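Local coordinates for F-BAR domain only protein 1 (PDB 5JP2), which may act at an early step of clathrin-mediated endocytosis and binds a peptide of Eps15 through its mu homology domain, at residues A29-G34 against L145-E150; V181-D186 against L226-Q231; L192-P197 against R205-K210. All coordinates share one frame; numbering follows the deposited sequence.

All three contacts lie in the mu homology domain, on the same side of the chain's centre. Each joins a strand of the nine-stranded mixed sheet to one of the four-stranded sheet holding strands 145-154, 157-166, 223-231 and 192-195. Interaction 1 comes first along the chain. Interaction 3 is nested inside the loop that interaction 2 closes. The centres of interactions 2 and 3 are about 6 Å apart, and the two touch: strand 179-184 neighbours 206-210, and strand 223-231 neighbours 192-195. Interaction 1 is separate, with its centre about 15 Å from that of interaction 2 and 18 Å from that of interaction 3. Together they pin one sheet over the other at several points.

Interaction 1 of 3, residues A29-G34 against L145-E150; sequences AYFRGG and LLLSAE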
ATOM      1  N   ALA B  29      -0.070 -11.501  -2.952  1.00 28.51           N
ATOM      2  CA  ALA B  29       0.890 -12.248  -3.743  1.00 26.04           C
ATOM      3  C   ALA B  29       0.778 -13.724  -3.401  1.00 25.10           C
ATOM      4  O   ALA B  29       0.327 -14.088  -2.318  1.00 25.84           O
ATOM      5  CB  ALA B  29       2.319 -11.752  -3.513  1.00 26.10           C
ATOM      6  N   TYR B  30       1.153 -14.565  -4.355  1.00 24.08           N
ATOM      7  CA  TYR B  30       1.201 -16.003  -4.136  1.00 24.93           C
ATOM      8  C   TYR B  30       2.405 -16.589  -4.843  1.00 28.35           C
ATOM      9  O   TYR B  30       2.535 -16.462  -6.057  1.00 32.46           O
ATOM     10  CB  TYR B  30      -0.080 -16.682  -4.615  1.00 27.58           C
ATOM     11  CG  TYR B  30      -0.113 -18.146  -4.280  1.00 33.99           C
ATOM     12  CD1 TYR B  30       0.103 -18.577  -2.988  1.00 36.91           C
ATOM     13  CD2 TYR B  30      -0.398 -19.093  -5.241  1.00 53.46           C
ATOM     14  CE1 TYR B  30       0.073 -19.898  -2.662  1.00 40.49           C
ATOM     15  CE2 TYR B  30      -0.440 -20.433  -4.924  1.00 62.39           C
ATOM     16  CZ  TYR B  30      -0.204 -20.829  -3.627  1.00 63.01           C
ATOM     17  OH  TYR B  30      -0.242 -22.162  -3.282  1.00 51.40           O
ATOM     18  N   PHE B  31       3.262 -17.250  -4.088  1.00 34.21           N
ATOM     19  CA  PHE B  31       4.387 -17.981  -4.631  1.00 31.14           C
ATOM     20  C   PHE B  31       4.052 -19.458  -4.541  1.00 33.50           C
ATOM     21  O   PHE B  31       3.861 -19.986  -3.444  1.00 34.20           O
ATOM     22  CB  PHE B  31       5.664 -17.656  -3.869  1.00 29.15           C
ATOM     23  CG  PHE B  31       6.138 -16.245  -4.053  1.00 25.63           C
ATOM     24  CD1 PHE B  31       5.635 -15.216  -3.277  1.00 25.56           C
ATOM     25  CD2 PHE B  31       7.115 -15.951  -4.975  1.00 28.01           C
ATOM     26  CE1 PHE B  31       6.090 -13.926  -3.435  1.00 19.03           C
ATOM     27  CE2 PHE B  31       7.564 -14.662  -5.136  1.00 29.15           C
ATOM     28  CZ  PHE B  31       7.049 -13.651  -4.367  1.00 22.95           C
ATOM     29  N   ARG B  32       3.940 -20.107  -5.696  1.00 41.19           N
ATOM     30  CA  ARG B  32       3.400 -21.457  -5.734  1.00 45.60           C
ATOM     31  C   ARG B  32       4.360 -22.470  -5.138  1.00 47.66           C
ATOM     32  O   ARG B  32       3.926 -23.443  -4.521  1.00 46.97           O
ATOM     33  CB  ARG B  32       3.052 -21.847  -7.168  1.00 58.60           C
ATOM     34  CG  ARG B  32       1.956 -21.010  -7.791  1.00 90.20           C
ATOM     35  CD  ARG B  32       1.336 -21.714  -8.995  1.00104.99           C
ATOM     36  NE  ARG B  32       0.968 -23.089  -8.670  1.00103.11           N
ATOM     37  CZ  ARG B  32      -0.125 -23.433  -7.994  1.00101.55           C
ATOM     38  NH1 ARG B  32      -0.368 -24.709  -7.735  1.00 82.33           N
ATOM     39  NH2 ARG B  32      -0.973 -22.505  -7.573  1.00 92.73           N
ATOM     40  N   GLY B  33       5.654 -22.278  -5.315  1.00 51.90           N
ATOM     41  CA  GLY B  33       6.584 -23.271  -4.839  1.00 59.47           C
ATOM     42  C   GLY B  33       6.787 -24.358  -5.880  1.00 71.16           C
ATOM     43  O   GLY B  33       6.593 -24.151  -7.075  1.00 69.15           O
ATOM     44  N   GLY B  34       7.172 -25.536  -5.409  1.00 66.81           N
ATOM     45  CA  GLY B  34       7.414 -26.568  -6.382  1.00 76.39           C
ATOM     46  C   GLY B  34       8.637 -26.249  -7.227  1.00 87.51           C
ATOM     47  O   GLY B  34       9.554 -25.538  -6.815  1.00 80.05           O
ATOM     48  N   LEU B 145       9.153  -8.589  -1.746  1.00 40.62           N
ATOM     49  CA  LEU B 145       9.760  -9.628  -0.939  1.00 21.51           C
ATOM     50  C   LEU B 145       9.553 -10.962  -1.639  1.00 27.06           C
ATOM     51  O   LEU B 145       8.416 -11.383  -1.861  1.00 28.44           O
ATOM     52  CB  LEU B 145       9.152  -9.626   0.460  1.00 25.30           C
ATOM     53  CG  LEU B 145       9.734 -10.596   1.465  1.00 21.28           C
ATOM     54  CD1 LEU B 145      11.171 -10.297   1.692  1.00 21.14           C
ATOM     55  CD2 LEU B 145       8.967 -10.551   2.749  1.00 25.27           C
ATOM     56  N   LEU B 146      10.644 -11.595  -2.022  1.00 29.70           N
ATOM     57  CA  LEU B 146      10.595 -12.868  -2.712  1.00 31.09           C
ATOM     58  C   LEU B 146      10.574 -13.986  -1.693  1.00 33.18           C
ATOM     59  O   LEU B 146      11.366 -13.977  -0.756  1.00 32.34           O
ATOM     60  CB  LEU B 146      11.785 -13.025  -3.641  1.00 41.92           C
ATOM     61  CG  LEU B 146      11.380 -12.790  -5.079  1.00 46.47           C
ATOM     62  CD1 LEU B 146      11.007 -11.347  -5.252  1.00 41.15           C
ATOM     63  CD2 LEU B 146      12.489 -13.210  -6.013  1.00 58.19           C
ATOM     64  N   LEU B 147       9.654 -14.930  -1.870  1.00 30.86           N
ATOM     65  CA  LEU B 147       9.488 -16.053  -0.962  1.00 21.68           C
ATOM     66  C   LEU B 147       9.682 -17.373  -1.692  1.00 27.52           C
ATOM     67  O   LEU B 147       9.196 -17.548  -2.811  1.00 34.04           O
ATOM     68  CB  LEU B 147       8.105 -16.054  -0.327  1.00 24.05           C
ATOM     69  CG  LEU B 147       7.624 -14.771   0.317  1.00 22.20           C
ATOM     70  CD1 LEU B 147       6.295 -15.000   0.955  1.00 17.97           C
ATOM     71  CD2 LEU B 147       8.637 -14.269   1.301  1.00 21.75           C
ATOM     72  N   SER B 148      10.400 -18.298  -1.062  1.00 31.12           N
ATOM     73  CA  SER B 148      10.480 -19.678  -1.529  1.00 28.61           C
ATOM     74  C   SER B 148      10.307 -20.620  -0.352  1.00 28.90           C
ATOM     75  O   SER B 148      11.170 -20.675   0.528  1.00 35.64           O
ATOM     76  CB  SER B 148      11.806 -19.948  -2.228  1.00 34.00           C
ATOM     77  OG  SER B 148      11.877 -21.291  -2.645  1.00 51.81           O
ATOM     78  N   ALA B 149       9.210 -21.367  -0.348  1.00 27.39           N
ATOM     79  CA  ALA B 149       8.908 -22.347   0.679  1.00 30.17           C
ATOM     80  C   ALA B 149       9.070 -23.766   0.143  1.00 36.39           C
ATOM     81  O   ALA B 149       8.817 -24.039  -1.028  1.00 39.16           O
ATOM     82  CB  ALA B 149       7.493 -22.159   1.215  1.00 30.00           C
ATOM     83  N   GLU B 150       9.509 -24.664   1.018  1.00 39.06           N
ATOM     84  CA  GLU B 150       9.702 -26.069   0.698  1.00 56.36           C
ATOM     85  C   GLU B 150       9.137 -26.900   1.835  1.00 55.51           C
ATOM     86  O   GLU B 150       9.110 -26.457   2.980  1.00 50.07           O
ATOM     87  CB  GLU B 150      11.183 -26.401   0.492  1.00 65.76           C
ATOM     88  CG  GLU B 150      11.803 -25.722  -0.711  1.00 58.84           C
ATOM     89  CD  GLU B 150      13.281 -26.010  -0.851  1.00 84.59           C
ATOM     90  OE1 GLU B 150      13.910 -25.465  -1.782  1.00 89.63           O
ATOM     91  OE2 GLU B 150      13.824 -26.759  -0.014  1.00 99.43           O
TER
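This contact belongs to a beta-sandwich subdomain of the mu homology domain, where F31 of strand 17-31 lies against the backbone of L145, L146 and L147 in strand 145-154. The two strands sit in different sheets, and no hydrogen bond joins their segments. Their axes come within 7.8 Å and make an angle of 39°, as in sheets packed face to face. F31 CG stands anti to its own carbonyl carbon, beside the backbone N (chi1 -67°), which places F31 CG 3.5 Å from L147 O. The ring lies over the peptide backbone, with L147 N 3.8 Å above its plane and over its centre. One rim atom, F31 CD2, is 3.4 Å from L147 O. F31 CZ reaches the other way, to 3.6 Å from L145 O. The side chain of L147 crosses that of F31 at about a right angle and meets it with L147 CB, 3.9 Å from F31 CD1.

Both carbonyls that border the ring have hydrogen-bond donors outside the two segments, Y280 OH for L145 O and N37 ND2 for L147 O. The N37 side chain also takes a weak bond from G33 N, so it ties the turn after F31 to the same strand. L146 packs on H165, which binds zinc together with C167. L146 CG also lies 4.3 Å from F31 CE2.

Interaction 2 of 3, residues V181-D186 against L226-Q231; sequences VLLPLD and LCASWQ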
ATOM      1  N   VAL B 181       5.884 -13.493   9.968  1.00 29.30           N
ATOM      2  CA  VAL B 181       5.686 -14.687   9.165  1.00 32.30           C
ATOM      3  C   VAL B 181       4.798 -15.619   9.958  1.00 29.17           C
ATOM      4  O   VAL B 181       5.088 -15.919  11.116  1.00 36.13           O
ATOM      5  CB  VAL B 181       7.007 -15.380   8.800  1.00 25.27           C
ATOM      6  CG1 VAL B 181       6.736 -16.655   7.979  1.00 21.88           C
ATOM      7  CG2 VAL B 181       7.877 -14.438   8.036  1.00 24.51           C
ATOM      8  N   LEU B 182       3.727 -16.079   9.328  1.00 28.43           N
ATOM      9  CA  LEU B 182       2.692 -16.861   9.982  1.00 23.97           C
ATOM     10  C   LEU B 182       2.579 -18.214   9.305  1.00 31.20           C
ATOM     11  O   LEU B 182       2.378 -18.291   8.091  1.00 38.80           O
ATOM     12  CB  LEU B 182       1.356 -16.130   9.932  1.00 37.43           C
ATOM     13  CG  LEU B 182       1.393 -14.720  10.516  1.00 38.74           C
ATOM     14  CD1 LEU B 182       0.243 -13.898  10.018  1.00 53.73           C
ATOM     15  CD2 LEU B 182       1.344 -14.819  12.000  1.00 46.10           C
ATOM     16  N   LEU B 183       2.730 -19.268  10.084  1.00 29.78           N
ATOM     17  CA  LEU B 183       2.508 -20.635   9.621  1.00 30.42           C
ATOM     18  C   LEU B 183       1.389 -21.237  10.458  1.00 39.91           C
ATOM     19  O   LEU B 183       1.577 -21.457  11.665  1.00 42.82           O
ATOM     20  CB  LEU B 183       3.784 -21.462   9.738  1.00 27.66           C
ATOM     21  CG  LEU B 183       3.677 -22.958   9.484  1.00 32.29           C
ATOM     22  CD1 LEU B 183       3.238 -23.253   8.064  1.00 36.46           C
ATOM     23  CD2 LEU B 183       5.001 -23.583   9.759  1.00 44.83           C
ATOM     24  N   PRO B 184       0.210 -21.511   9.895  1.00 47.67           N
ATOM     25  CA  PRO B 184      -0.848 -22.099  10.719  1.00 52.97           C
ATOM     26  C   PRO B 184      -0.512 -23.537  11.067  1.00 40.13           C
ATOM     27  O   PRO B 184       0.006 -24.286  10.243  1.00 39.96           O
ATOM     28  CB  PRO B 184      -2.087 -21.994   9.824  1.00 48.61           C
ATOM     29  CG  PRO B 184      -1.562 -21.988   8.482  1.00 43.23           C
ATOM     30  CD  PRO B 184      -0.228 -21.323   8.507  1.00 47.97           C
ATOM     31  N   LEU B 185      -0.764 -23.895  12.322  1.00 52.40           N
ATOM     32  CA  LEU B 185      -0.490 -25.228  12.832  1.00 50.64           C
ATOM     33  C   LEU B 185      -1.535 -25.588  13.871  1.00 41.93           C
ATOM     34  O   LEU B 185      -1.767 -24.821  14.808  1.00 44.54           O
ATOM     35  CB  LEU B 185       0.905 -25.278  13.445  1.00 54.67           C
ATOM     36  CG  LEU B 185       1.347 -26.628  13.972  1.00 43.68           C
ATOM     37  CD1 LEU B 185       1.379 -27.605  12.827  1.00 53.30           C
ATOM     38  CD2 LEU B 185       2.700 -26.492  14.585  1.00 42.65           C
ATOM     39  N   ASP B 186      -2.081 -26.792  13.771  1.00 49.90           N
ATOM     40  CA  ASP B 186      -3.153 -27.180  14.669  1.00 57.40           C
ATOM     41  C   ASP B 186      -2.623 -27.459  16.075  1.00 46.68           C
ATOM     42  O   ASP B 186      -1.428 -27.672  16.287  1.00 46.40           O
ATOM     43  CB  ASP B 186      -3.862 -28.410  14.105  1.00 75.24           C
ATOM     44  CG  ASP B 186      -5.144 -28.737  14.832  1.00 60.46           C
ATOM     45  OD1 ASP B 186      -5.871 -27.800  15.214  1.00 64.66           O
ATOM     46  OD2 ASP B 186      -5.424 -29.937  15.019  1.00 78.86           O
ATOM     47  N   LEU B 226      14.075 -19.469   7.507  1.00 33.70           N
ATOM     48  CA  LEU B 226      13.524 -19.946   8.769  1.00 27.70           C
ATOM     49  C   LEU B 226      12.799 -21.262   8.522  1.00 31.96           C
ATOM     50  O   LEU B 226      12.397 -21.562   7.398  1.00 36.55           O
ATOM     51  CB  LEU B 226      12.579 -18.916   9.394  1.00 39.10           C
ATOM     52  CG  LEU B 226      11.371 -18.435   8.588  1.00 30.97           C
ATOM     53  CD1 LEU B 226      10.186 -19.362   8.744  1.00 31.26           C
ATOM     54  CD2 LEU B 226      10.973 -17.015   8.948  1.00 26.64           C
ATOM     55  N   CYS B 227      12.617 -22.041   9.586  1.00 30.76           N
ATOM     56  CA  CYS B 227      12.022 -23.358   9.413  1.00 38.78           C
ATOM     57  C   CYS B 227      11.422 -23.856  10.715  1.00 37.70           C
ATOM     58  O   CYS B 227      11.757 -23.389  11.804  1.00 38.74           O
ATOM     59  CB  CYS B 227      13.042 -24.369   8.919  1.00 52.80           C
ATOM     60  SG  CYS B 227      14.270 -24.649  10.120  1.00 54.43           S
ATOM     61  N   ALA B 228      10.544 -24.840  10.579  1.00 36.24           N
ATOM     62  CA  ALA B 228       9.893 -25.450  11.722  1.00 40.82           C
ATOM     63  C   ALA B 228       9.559 -26.890  11.384  1.00 40.34           C
ATOM     64  O   ALA B 228       9.392 -27.238  10.216  1.00 40.51           O
ATOM     65  CB  ALA B 228       8.625 -24.696  12.112  1.00 43.43           C
ATOM     66  N   SER B 229       9.459 -27.720  12.421  1.00 43.54           N
ATOM     67  CA  SER B 229       9.108 -29.124  12.282  1.00 51.90           C
ATOM     68  C   SER B 229       8.257 -29.541  13.464  1.00 48.64           C
ATOM     69  O   SER B 229       8.347 -28.958  14.543  1.00 50.24           O
ATOM     70  CB  SER B 229      10.339 -30.012  12.219  1.00 52.06           C
ATOM     71  OG  SER B 229      11.081 -29.858  13.408  1.00 58.59           O
ATOM     72  N   TRP B 230       7.435 -30.563  13.256  1.00 55.30           N
ATOM     73  CA  TRP B 230       6.556 -31.067  14.301  1.00 56.19           C
ATOM     74  C   TRP B 230       6.152 -32.493  13.953  1.00 57.55           C
ATOM     75  O   TRP B 230       6.518 -33.024  12.902  1.00 57.35           O
ATOM     76  CB  TRP B 230       5.330 -30.171  14.446  1.00 53.24           C
ATOM     77  CG  TRP B 230       4.532 -30.082  13.186  1.00 49.66           C
ATOM     78  CD1 TRP B 230       3.482 -30.864  12.827  1.00 55.59           C
ATOM     79  CD2 TRP B 230       4.729 -29.161  12.117  1.00 48.49           C
ATOM     80  NE1 TRP B 230       3.013 -30.490  11.599  1.00 57.62           N
ATOM     81  CE2 TRP B 230       3.760 -29.439  11.144  1.00 57.08           C
ATOM     82  CE3 TRP B 230       5.625 -28.115  11.895  1.00 46.00           C
ATOM     83  CZ2 TRP B 230       3.665 -28.721   9.969  1.00 49.11           C
ATOM     84  CZ3 TRP B 230       5.529 -27.406  10.734  1.00 41.08           C
ATOM     85  CH2 TRP B 230       4.557 -27.709   9.782  1.00 56.24           C
ATOM     86  N   GLN B 231       5.381 -33.112  14.845  1.00 64.68           N
ATOM     87  CA  GLN B 231       4.838 -34.444  14.629  1.00 68.83           C
ATOM     88  C   GLN B 231       3.329 -34.346  14.707  1.00 64.59           C
ATOM     89  O   GLN B 231       2.798 -33.595  15.526  1.00 62.56           O
ATOM     90  CB  GLN B 231       5.326 -35.462  15.659  1.00 90.97           C
ATOM     91  CG  GLN B 231       6.748 -35.931  15.454  1.00115.79           C
ATOM     92  CD  GLN B 231       7.251 -36.740  16.628  1.00119.51           C
ATOM     93  OE1 GLN B 231       6.476 -37.121  17.505  1.00132.74           O
ATOM     94  NE2 GLN B 231       8.559 -36.948  16.689  1.00111.29           N
TER
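W230 CG stands between the backbone N and the carbonyl carbon (chi1 60°), while L185 CG is anti to its backbone N (chi1 -178°), and the two side chains pass alongside one another, pointing in opposite directions. They meet inside a beta-sandwich subdomain of the mu homology domain, between strand 179-184 with the loop after it and strand 223-231 of the facing sheet. The axes of the two strand segments come within 10.1 Å, and no hydrogen bond joins them; the contact is made through side chains. L185 CD1 makes a CH-pi contact over one face of the indole, 3.5 Å from the centroid of the five-membered ring and 16° off its normal. L183 approaches the benzene end of the same indole tip to tip, with L183 CD2 4.0 Å from W230 CZ3. It also meets A228 CB.

V160 and T158 of strand 157-166 touch W230 as well, and L192 packs on L185. The carbonyl of L185 accepts a hydrogen bond from W200 NE1, which fixes the backbone beside the CH-pi contact. At the other end of the strands the match is methyl to methyl: V181 CG2 lies 4.1 Å from L226 CD2.

Interaction 3 of 3, residues L192-P197 against R205-K210; sequences LQCQPP and RRLLWK
A cis peptide bond between Q195 and P196 ends strand 192-195, and just past it the carbonyl of P196 takes a hydrogen bond from the W209 indole. W209 NE1 is 2.9 Å from P196 O, with an N-H...O angle of 155°. The oxygen lies close to the plane of the ring, at its edge. Seen from the carbonyl group the donor is raised, 47° out of the carbonyl plane. W209 CG is anti to its carbonyl carbon and beside the backbone N (chi1 -72°), which carries the base of the indole toward 192-197.

Two more groups of 196-197 come near the pyrrole part of the indole. P197 O stands 3.5 Å from W209 CD1. The side chains of P196 and W209 cross at about a right angle, and P196 CG is 4.1 Å from W209 CD1. On the benzene side C194 CB comes to 4.4 Å from W209 CZ2. V181, L226 and A228 also touch the tryptophan, so its ring is buried while its N-H is used by the turn. An alanine here would probably leave P196 O without its indole donor and open a gap beside C194, L226 and A228.

Two residues earlier in the strand, L207 continues the apolar seam. L207 CD1 lies 4.2 Å from C194 SG and also 4.2 Å from L192 CD2. L192 is the more exposed end of this row.

Strand 206-210 starts at a G1 beta bulge formed by R205 and R206 against strand 199-201. It then pairs with strand 179-184 through L207 and L183, while Q195 of the other strand pairs with C227. Two strands from separate hydrogen-bonded sheets, facing each other through side chains, are the pattern of a beta sandwich, here a beta-sandwich subdomain of the mu homology domain.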
ATOM      1  N   LEU B 192       7.673 -29.746  18.675  1.00 58.12           N
ATOM      2  CA  LEU B 192       7.889 -28.528  17.919  1.00 50.89           C
ATOM      3  C   LEU B 192       9.330 -28.083  17.993  1.00 50.04           C
ATOM      4  O   LEU B 192       9.878 -27.897  19.078  1.00 54.66           O
ATOM      5  CB  LEU B 192       7.012 -27.418  18.470  1.00 62.89           C
ATOM      6  CG  LEU B 192       5.812 -27.013  17.649  1.00 44.16           C
ATOM      7  CD1 LEU B 192       5.012 -25.999  18.424  1.00 55.60           C
ATOM      8  CD2 LEU B 192       6.300 -26.434  16.356  1.00 57.88           C
ATOM      9  N   GLN B 193       9.934 -27.880  16.839  1.00 49.00           N
ATOM     10  CA  GLN B 193      11.254 -27.294  16.758  1.00 58.52           C
ATOM     11  C   GLN B 193      11.151 -26.125  15.794  1.00 44.45           C
ATOM     12  O   GLN B 193      10.545 -26.263  14.732  1.00 57.45           O
ATOM     13  CB  GLN B 193      12.256 -28.345  16.293  1.00 66.32           C
ATOM     14  CG  GLN B 193      12.186 -29.591  17.157  1.00 83.04           C
ATOM     15  CD  GLN B 193      12.806 -30.799  16.503  1.00100.88           C
ATOM     16  OE1 GLN B 193      14.023 -30.916  16.437  1.00 88.61           O
ATOM     17  NE2 GLN B 193      11.968 -31.707  16.012  1.00 86.09           N
ATOM     18  N   CYS B 194      11.764 -24.995  16.135  1.00 48.93           N
ATOM     19  CA  CYS B 194      11.742 -23.821  15.271  1.00 42.40           C
ATOM     20  C   CYS B 194      13.116 -23.190  15.283  1.00 47.86           C
ATOM     21  O   CYS B 194      13.683 -22.950  16.350  1.00 60.41           O
ATOM     22  CB  CYS B 194      10.710 -22.797  15.735  1.00 43.59           C
ATOM     23  SG  CYS B 194       9.074 -23.447  15.922  1.00 59.18           S
ATOM     24  N   GLN B 195      13.624 -22.879  14.106  1.00 45.11           N
ATOM     25  CA  GLN B 195      14.833 -22.103  13.998  1.00 56.48           C
ATOM     26  C   GLN B 195      14.528 -20.986  13.011  1.00 49.03           C
ATOM     27  O   GLN B 195      14.279 -21.254  11.847  1.00 46.72           O
ATOM     28  CB  GLN B 195      15.959 -22.993  13.488  1.00 68.16           C
ATOM     29  CG  GLN B 195      16.214 -24.209  14.370  1.00109.57           C
ATOM     30  CD  GLN B 195      16.872 -25.348  13.607  1.00118.41           C
ATOM     31  OE1 GLN B 195      17.971 -25.204  13.074  1.00124.38           O
ATOM     32  NE2 GLN B 195      16.184 -26.488  13.535  1.00104.68           N
ATOM     33  N   PRO B 196      14.566 -19.726  13.450  1.00 41.31           N
ATOM     34  CA  PRO B 196      14.685 -19.192  14.803  1.00 38.17           C
ATOM     35  C   PRO B 196      13.437 -19.483  15.630  1.00 43.91           C
ATOM     36  O   PRO B 196      12.499 -20.040  15.084  1.00 48.54           O
ATOM     37  CB  PRO B 196      14.881 -17.687  14.558  1.00 35.71           C
ATOM     38  CG  PRO B 196      14.421 -17.438  13.222  1.00 42.39           C
ATOM     39  CD  PRO B 196      14.656 -18.669  12.438  1.00 46.86           C
ATOM     40  N   PRO B 197      13.432 -19.127  16.914  1.00 50.86           N
ATOM     41  CA  PRO B 197      12.277 -19.446  17.759  1.00 52.78           C
ATOM     42  C   PRO B 197      11.019 -18.739  17.297  1.00 45.78           C
ATOM     43  O   PRO B 197      11.062 -17.630  16.769  1.00 50.23           O
ATOM     44  CB  PRO B 197      12.703 -18.956  19.146  1.00 47.31           C
ATOM     45  CG  PRO B 197      14.166 -18.934  19.103  1.00 49.75           C
ATOM     46  CD  PRO B 197      14.531 -18.560  17.714  1.00 53.96           C
ATOM     47  N   ARG B 205      -4.240 -20.273  16.187  1.00 51.37           N
ATOM     48  CA  ARG B 205      -3.615 -21.572  15.943  1.00 48.37           C
ATOM     49  C   ARG B 205      -2.587 -21.483  14.813  1.00 44.98           C
ATOM     50  O   ARG B 205      -2.734 -22.069  13.742  1.00 41.50           O
ATOM     51  CB  ARG B 205      -4.663 -22.648  15.637  1.00 67.56           C
ATOM     52  CG  ARG B 205      -5.870 -22.614  16.541  1.00 77.04           C
ATOM     53  CD  ARG B 205      -6.631 -23.917  16.502  1.00 76.53           C
ATOM     54  NE  ARG B 205      -7.845 -23.862  17.310  1.00 99.69           N
ATOM     55  CZ  ARG B 205      -7.868 -23.876  18.641  1.00103.73           C
ATOM     56  NH1 ARG B 205      -6.737 -23.931  19.333  1.00 97.76           N
ATOM     57  NH2 ARG B 205      -9.026 -23.822  19.284  1.00 94.84           N
ATOM     58  N   ARG B 206      -1.509 -20.760  15.100  1.00 39.49           N
ATOM     59  CA  ARG B 206      -0.500 -20.530  14.080  1.00 44.10           C
ATOM     60  C   ARG B 206       0.830 -20.186  14.731  1.00 33.76           C
ATOM     61  O   ARG B 206       0.886 -19.686  15.851  1.00 33.31           O
ATOM     62  CB  ARG B 206      -0.927 -19.434  13.107  1.00 49.67           C
ATOM     63  CG  ARG B 206      -1.190 -18.117  13.762  1.00 66.22           C
ATOM     64  CD  ARG B 206      -1.910 -17.164  12.826  1.00 71.26           C
ATOM     65  NE  ARG B 206      -2.077 -15.849  13.442  1.00 69.19           N
ATOM     66  CZ  ARG B 206      -2.696 -14.824  12.870  1.00 74.20           C
ATOM     67  NH1 ARG B 206      -3.218 -14.949  11.660  1.00 74.55           N
ATOM     68  NH2 ARG B 206      -2.797 -13.673  13.513  1.00 62.94           N
ATOM     69  N   LEU B 207       1.904 -20.505  14.020  1.00 33.82           N
ATOM     70  CA  LEU B 207       3.245 -20.129  14.437  1.00 31.00           C
ATOM     71  C   LEU B 207       3.577 -18.717  13.970  1.00 34.68           C
ATOM     72  O   LEU B 207       3.278 -18.340  12.835  1.00 44.54           O
ATOM     73  CB  LEU B 207       4.266 -21.092  13.853  1.00 33.32           C
ATOM     74  CG  LEU B 207       4.436 -22.419  14.547  1.00 37.57           C
ATOM     75  CD1 LEU B 207       5.455 -23.218  13.783  1.00 53.72           C
ATOM     76  CD2 LEU B 207       4.901 -22.160  15.945  1.00 35.76           C
ATOM     77  N   LEU B 208       4.183 -17.932  14.854  1.00 35.36           N
ATOM     78  CA  LEU B 208       4.510 -16.539  14.581  1.00 28.38           C
ATOM     79  C   LEU B 208       6.000 -16.286  14.705  1.00 35.28           C
ATOM     80  O   LEU B 208       6.581 -16.481  15.773  1.00 41.75           O
ATOM     81  CB  LEU B 208       3.773 -15.610  15.538  1.00 33.30           C
ATOM     82  CG  LEU B 208       4.173 -14.136  15.447  1.00 46.09           C
ATOM     83  CD1 LEU B 208       3.862 -13.524  14.094  1.00 47.49           C
ATOM     84  CD2 LEU B 208       3.509 -13.337  16.543  1.00 42.55           C
ATOM     85  N   TRP B 209       6.614 -15.852  13.612  1.00 48.90           N
ATOM     86  CA  TRP B 209       7.950 -15.278  13.631  1.00 27.76           C
ATOM     87  C   TRP B 209       7.841 -13.768  13.480  1.00 31.67           C
ATOM     88  O   TRP B 209       7.135 -13.282  12.596  1.00 41.40           O
ATOM     89  CB  TRP B 209       8.820 -15.833  12.512  1.00 38.23           C
ATOM     90  CG  TRP B 209       9.262 -17.238  12.700  1.00 30.47           C
ATOM     91  CD1 TRP B 209      10.356 -17.672  13.375  1.00 27.31           C
ATOM     92  CD2 TRP B 209       8.637 -18.397  12.161  1.00 34.84           C
ATOM     93  NE1 TRP B 209      10.447 -19.032  13.299  1.00 39.60           N
ATOM     94  CE2 TRP B 209       9.401 -19.503  12.558  1.00 35.86           C
ATOM     95  CE3 TRP B 209       7.495 -18.607  11.393  1.00 32.21           C
ATOM     96  CZ2 TRP B 209       9.062 -20.798  12.214  1.00 38.86           C
ATOM     97  CZ3 TRP B 209       7.171 -19.886  11.039  1.00 28.17           C
ATOM     98  CH2 TRP B 209       7.949 -20.969  11.450  1.00 35.43           C
ATOM     99  N   LYS B 210       8.561 -13.035  14.313  1.00 32.53           N
ATOM    100  CA  LYS B 210       8.730 -11.601  14.145  1.00 33.23           C
ATOM    101  C   LYS B 210      10.121 -11.362  13.590  1.00 34.50           C
ATOM    102  O   LYS B 210      11.110 -11.765  14.202  1.00 38.89           O
ATOM    103  CB  LYS B 210       8.565 -10.855  15.467  1.00 42.66           C
ATOM    104  CG  LYS B 210       7.188 -10.892  16.070  1.00 51.22           C
ATOM    105  CD  LYS B 210       7.122  -9.950  17.252  1.00 59.97           C
ATOM    106  CE  LYS B 210       5.745  -9.908  17.868  1.00 67.84           C
ATOM    107  NZ  LYS B 210       5.712  -8.991  19.038  1.00113.65           N
TER